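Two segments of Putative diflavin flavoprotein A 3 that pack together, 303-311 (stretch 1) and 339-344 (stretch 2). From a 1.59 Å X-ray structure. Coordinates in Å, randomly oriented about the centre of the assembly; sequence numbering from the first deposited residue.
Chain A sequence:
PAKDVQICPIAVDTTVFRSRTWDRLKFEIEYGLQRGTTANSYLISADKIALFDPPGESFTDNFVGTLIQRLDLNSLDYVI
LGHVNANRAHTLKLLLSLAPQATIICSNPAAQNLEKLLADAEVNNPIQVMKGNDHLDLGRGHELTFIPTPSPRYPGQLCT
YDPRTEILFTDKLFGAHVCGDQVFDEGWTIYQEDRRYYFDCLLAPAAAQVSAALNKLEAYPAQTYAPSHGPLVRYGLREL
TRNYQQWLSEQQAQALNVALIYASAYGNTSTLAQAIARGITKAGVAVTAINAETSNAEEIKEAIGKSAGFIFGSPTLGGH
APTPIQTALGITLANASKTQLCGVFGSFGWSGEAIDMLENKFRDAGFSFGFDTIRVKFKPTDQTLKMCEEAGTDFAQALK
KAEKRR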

ATOM      1  N   ALA A 303      10.758  -8.146 -14.820  1.00 29.38           N
ATOM      2  CA  ALA A 303      10.039  -9.074 -13.968  1.00 30.28           C
ATOM      3  C   ALA A 303       9.859 -10.405 -14.696  1.00 33.67           C
ATOM      4  O   ALA A 303      10.181 -11.460 -14.152  1.00 33.63           O
ATOM      5  CB  ALA A 303       8.698  -8.494 -13.551  1.00 26.43           C
ATOM      6  N   ILE A 304       9.362 -10.351 -15.933  1.00 32.19           N
ATOM      7  CA  ILE A 304       9.126 -11.556 -16.724  1.00 28.70           C
ATOM      8  C   ILE A 304      10.447 -12.278 -17.033  1.00 34.04           C
ATOM      9  O   ILE A 304      10.507 -13.513 -17.093  1.00 32.54           O
ATOM     10  CB  ILE A 304       8.390 -11.231 -18.040  1.00 27.67           C
ATOM     11  CG1 ILE A 304       6.953 -10.773 -17.761  1.00 23.65           C
ATOM     12  CG2 ILE A 304       8.383 -12.447 -18.961  1.00 34.16           C
ATOM     13  CD1 ILE A 304       6.123 -11.790 -16.993  1.00 22.91           C
ATOM     14  N   GLY A 305      11.507 -11.498 -17.207  1.00 33.75           N
ATOM     15  CA  GLY A 305      12.829 -12.039 -17.458  1.00 35.86           C
ATOM     16  C   GLY A 305      13.406 -12.852 -16.305  1.00 43.36           C
ATOM     17  O   GLY A 305      14.236 -13.733 -16.533  1.00 47.15           O
ATOM     18  N   LYS A 306      12.980 -12.575 -15.072  1.00 36.94           N
ATOM     19  CA  LYS A 306      13.507 -13.328 -13.934  1.00 36.98           C
ATOM     20  C   LYS A 306      12.479 -14.262 -13.267  1.00 34.90           C
ATOM     21  O   LYS A 306      12.812 -14.972 -12.317  1.00 33.95           O
ATOM     22  CB  LYS A 306      14.108 -12.364 -12.894  1.00 32.28           C
ATOM     23  CG  LYS A 306      13.141 -11.793 -11.872  1.00 39.53           C
ATOM     24  CD  LYS A 306      13.854 -10.787 -10.950  1.00 43.89           C
ATOM     25  CE  LYS A 306      12.974 -10.342  -9.769  1.00 42.85           C
ATOM     26  NZ  LYS A 306      11.731  -9.622 -10.192  1.00 32.61           N
ATOM     27  N   SER A 307      11.246 -14.295 -13.770  1.00 30.61           N
ATOM     28  CA  SER A 307      10.205 -15.085 -13.107  1.00 29.97           C
ATOM     29  C   SER A 307      10.113 -16.515 -13.630  1.00 33.29           C
ATOM     30  O   SER A 307      10.473 -16.797 -14.774  1.00 33.94           O
ATOM     31  CB  SER A 307       8.834 -14.411 -13.245  1.00 25.71           C
ATOM     32  OG  SER A 307       8.428 -14.335 -14.606  1.00 30.89           O
ATOM     33  N   ALA A 308       9.621 -17.405 -12.774  1.00 30.00           N
ATOM     34  CA  ALA A 308       9.377 -18.794 -13.138  1.00 30.71           C
ATOM     35  C   ALA A 308       7.920 -18.966 -13.546  1.00 31.78           C
ATOM     36  O   ALA A 308       7.553 -19.929 -14.226  1.00 30.97           O
ATOM     37  CB  ALA A 308       9.725 -19.726 -11.975  1.00 29.88           C
ATOM     38  N   GLY A 309       7.090 -18.031 -13.101  1.00 29.84           N
ATOM     39  CA  GLY A 309       5.689 -18.005 -13.475  1.00 30.43           C
ATOM     40  C   GLY A 309       5.206 -16.568 -13.461  1.00 29.66           C
ATOM     41  O   GLY A 309       5.859 -15.705 -12.873  1.00 29.04           O
ATOM     42  N   PHE A 310       4.084 -16.308 -14.123  1.00 23.58           N
ATOM     43  CA  PHE A 310       3.432 -15.002 -14.062  1.00 22.04           C
ATOM     44  C   PHE A 310       1.927 -15.182 -13.918  1.00 23.73           C
ATOM     45  O   PHE A 310       1.366 -16.196 -14.343  1.00 26.38           O
ATOM     46  CB  PHE A 310       3.752 -14.156 -15.304  1.00 24.35           C
ATOM     47  CG  PHE A 310       3.280 -14.765 -16.610  1.00 24.58           C
ATOM     48  CD1 PHE A 310       2.014 -14.504 -17.094  1.00 25.90           C
ATOM     49  CD2 PHE A 310       4.114 -15.591 -17.353  1.00 26.97           C
ATOM     50  CE1 PHE A 310       1.583 -15.061 -18.285  1.00 31.84           C
ATOM     51  CE2 PHE A 310       3.687 -16.145 -18.547  1.00 26.72           C
ATOM     52  CZ  PHE A 310       2.423 -15.883 -19.013  1.00 28.61           C
ATOM     53  N   ILE A 311       1.282 -14.187 -13.322  1.00 23.45           N
ATOM     54  CA  ILE A 311      -0.152 -14.211 -13.058  1.00 20.80           C
ATOM     55  C   ILE A 311      -0.759 -12.862 -13.422  1.00 24.90           C
ATOM     56  O   ILE A 311      -0.229 -11.828 -13.023  1.00 27.83           O
ATOM     57  CB  ILE A 311      -0.435 -14.514 -11.579  1.00 21.44           C
ATOM     58  CG1 ILE A 311       0.216 -15.845 -11.165  1.00 24.00           C
ATOM     59  CG2 ILE A 311      -1.931 -14.510 -11.304  1.00 24.32           C
ATOM     60  CD1 ILE A 311       0.033 -16.211  -9.688  1.00 25.31           C
ATOM     61  N   THR A 339       7.690 -22.015 -21.051  1.00 35.25           N
ATOM     62  CA  THR A 339       7.904 -22.869 -19.881  1.00 33.20           C
ATOM     63  C   THR A 339       7.412 -22.200 -18.609  1.00 31.87           C
ATOM     64  O   THR A 339       7.263 -22.849 -17.582  1.00 38.64           O
ATOM     65  CB  THR A 339       9.385 -23.224 -19.677  1.00 36.77           C
ATOM     66  OG1 THR A 339      10.140 -22.023 -19.486  1.00 39.50           O
ATOM     67  CG2 THR A 339       9.935 -23.983 -20.878  1.00 36.41           C
ATOM     68  N   GLN A 340       7.179 -20.893 -18.662  1.00 30.45           N
ATOM     69  CA  GLN A 340       6.680 -20.198 -17.483  1.00 31.86           C
ATOM     70  C   GLN A 340       5.264 -20.666 -17.149  1.00 31.62           C
ATOM     71  O   GLN A 340       4.423 -20.836 -18.037  1.00 32.73           O
ATOM     72  CB  GLN A 340       6.704 -18.675 -17.685  1.00 28.98           C
ATOM     73  CG  GLN A 340       8.092 -18.037 -17.585  1.00 30.43           C
ATOM     74  CD  GLN A 340       8.045 -16.660 -16.926  1.00 32.68           C
ATOM     75  OE1 GLN A 340       7.231 -16.419 -16.028  1.00 34.93           O
ATOM     76  NE2 GLN A 340       8.915 -15.754 -17.368  1.00 29.84           N
ATOM     77  N   LEU A 341       5.009 -20.874 -15.863  1.00 29.03           N
ATOM     78  CA  LEU A 341       3.679 -21.231 -15.398  1.00 30.14           C
ATOM     79  C   LEU A 341       2.781 -19.991 -15.394  1.00 34.85           C
ATOM     80  O   LEU A 341       3.224 -18.894 -15.043  1.00 31.60           O
ATOM     81  CB  LEU A 341       3.756 -21.851 -14.008  1.00 30.61           C
ATOM     82  CG  LEU A 341       2.512 -22.585 -13.536  1.00 39.83           C
ATOM     83  CD1 LEU A 341       2.209 -23.731 -14.482  1.00 39.22           C
ATOM     84  CD2 LEU A 341       2.692 -23.079 -12.100  1.00 42.84           C
ATOM     85  N   CYS A 342       1.524 -20.168 -15.793  1.00 33.77           N
ATOM     86  CA  CYS A 342       0.604 -19.047 -15.976  1.00 32.26           C
ATOM     87  C   CYS A 342      -0.592 -19.118 -15.024  1.00 31.70           C
ATOM     88  O   CYS A 342      -0.969 -20.197 -14.574  1.00 32.59           O
ATOM     89  CB  CYS A 342       0.117 -19.012 -17.427  1.00 32.25           C
ATOM     90  SG  CYS A 342      -1.120 -17.749 -17.750  1.00 50.58           S
ATOM     91  N   GLY A 343      -1.186 -17.966 -14.724  1.00 26.67           N
ATOM     92  CA  GLY A 343      -2.391 -17.906 -13.913  1.00 23.90           C
ATOM     93  C   GLY A 343      -3.219 -16.672 -14.228  1.00 30.76           C
ATOM     94  O   GLY A 343      -2.669 -15.621 -14.564  1.00 28.79           O
ATOM     95  N   VAL A 344      -4.541 -16.791 -14.123  1.00 29.78           N
ATOM     96  CA  VAL A 344      -5.445 -15.673 -14.399  1.00 27.30           C
ATOM     97  C   VAL A 344      -6.522 -15.527 -13.317  1.00 30.14           C
ATOM     98  O   VAL A 344      -7.139 -16.514 -12.906  1.00 31.51           O
ATOM     99  CB  VAL A 344      -6.134 -15.841 -15.772  1.00 28.68           C
ATOM    100  CG1 VAL A 344      -7.070 -14.674 -16.050  1.00 25.00           C
ATOM    101  CG2 VAL A 344      -5.091 -15.973 -16.878  1.00 29.26           C
TER
HETATM  102  O   HOH W   1       8.383 -22.543 -14.527  1.00 64.18           O

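A single buried side chain, that of the loop residue Gln340, reaches across to join the loop and helix that precede the neighbouring strand. Its amide is used at both ends: Gln340 OE1 accepts a hydrogen bond from Ser307 OG (2.8 Å), and Gln340 NE2 gives a weak one to Ile304 O (2.8 Å, bent to 125°). Glutamine suits this place because it carries a donor and an acceptor on one flexible arm, so its polar end is not buried unpaired. Beyond it the strands run parallel, their directions 10° apart. Leu341 N donates to Ala308 O (3.2 Å), Phe310 N to Leu341 O (2.9 Å), and Gly343 N, weakly, to Phe310 O (3.1 Å). CA-H...O contacts supplement this ladder, as between Ile311 CA and Gly343 O (3.3 Å). Gly309 lets the strands close up: Gly309 CA lies 3.1 Å from Leu341 O, and a CB there would clash with that oxygen. At Gly343, a CB would sit tightly against Ile311 CG1. Phe310 and Cys342 share one face of the sheet, where Phe310 CE1 meets Cys342 SG at 3.8 Å, the sulfur oblique to the ring; Gln340 OE1 lies at the ring edge, 3.5 Å from Phe310 CD2. One water donates to both Ala308 O (2.8 Å) and Thr339 O (3.3 Å). Between them the stretches bury 431 Å², both sides summed.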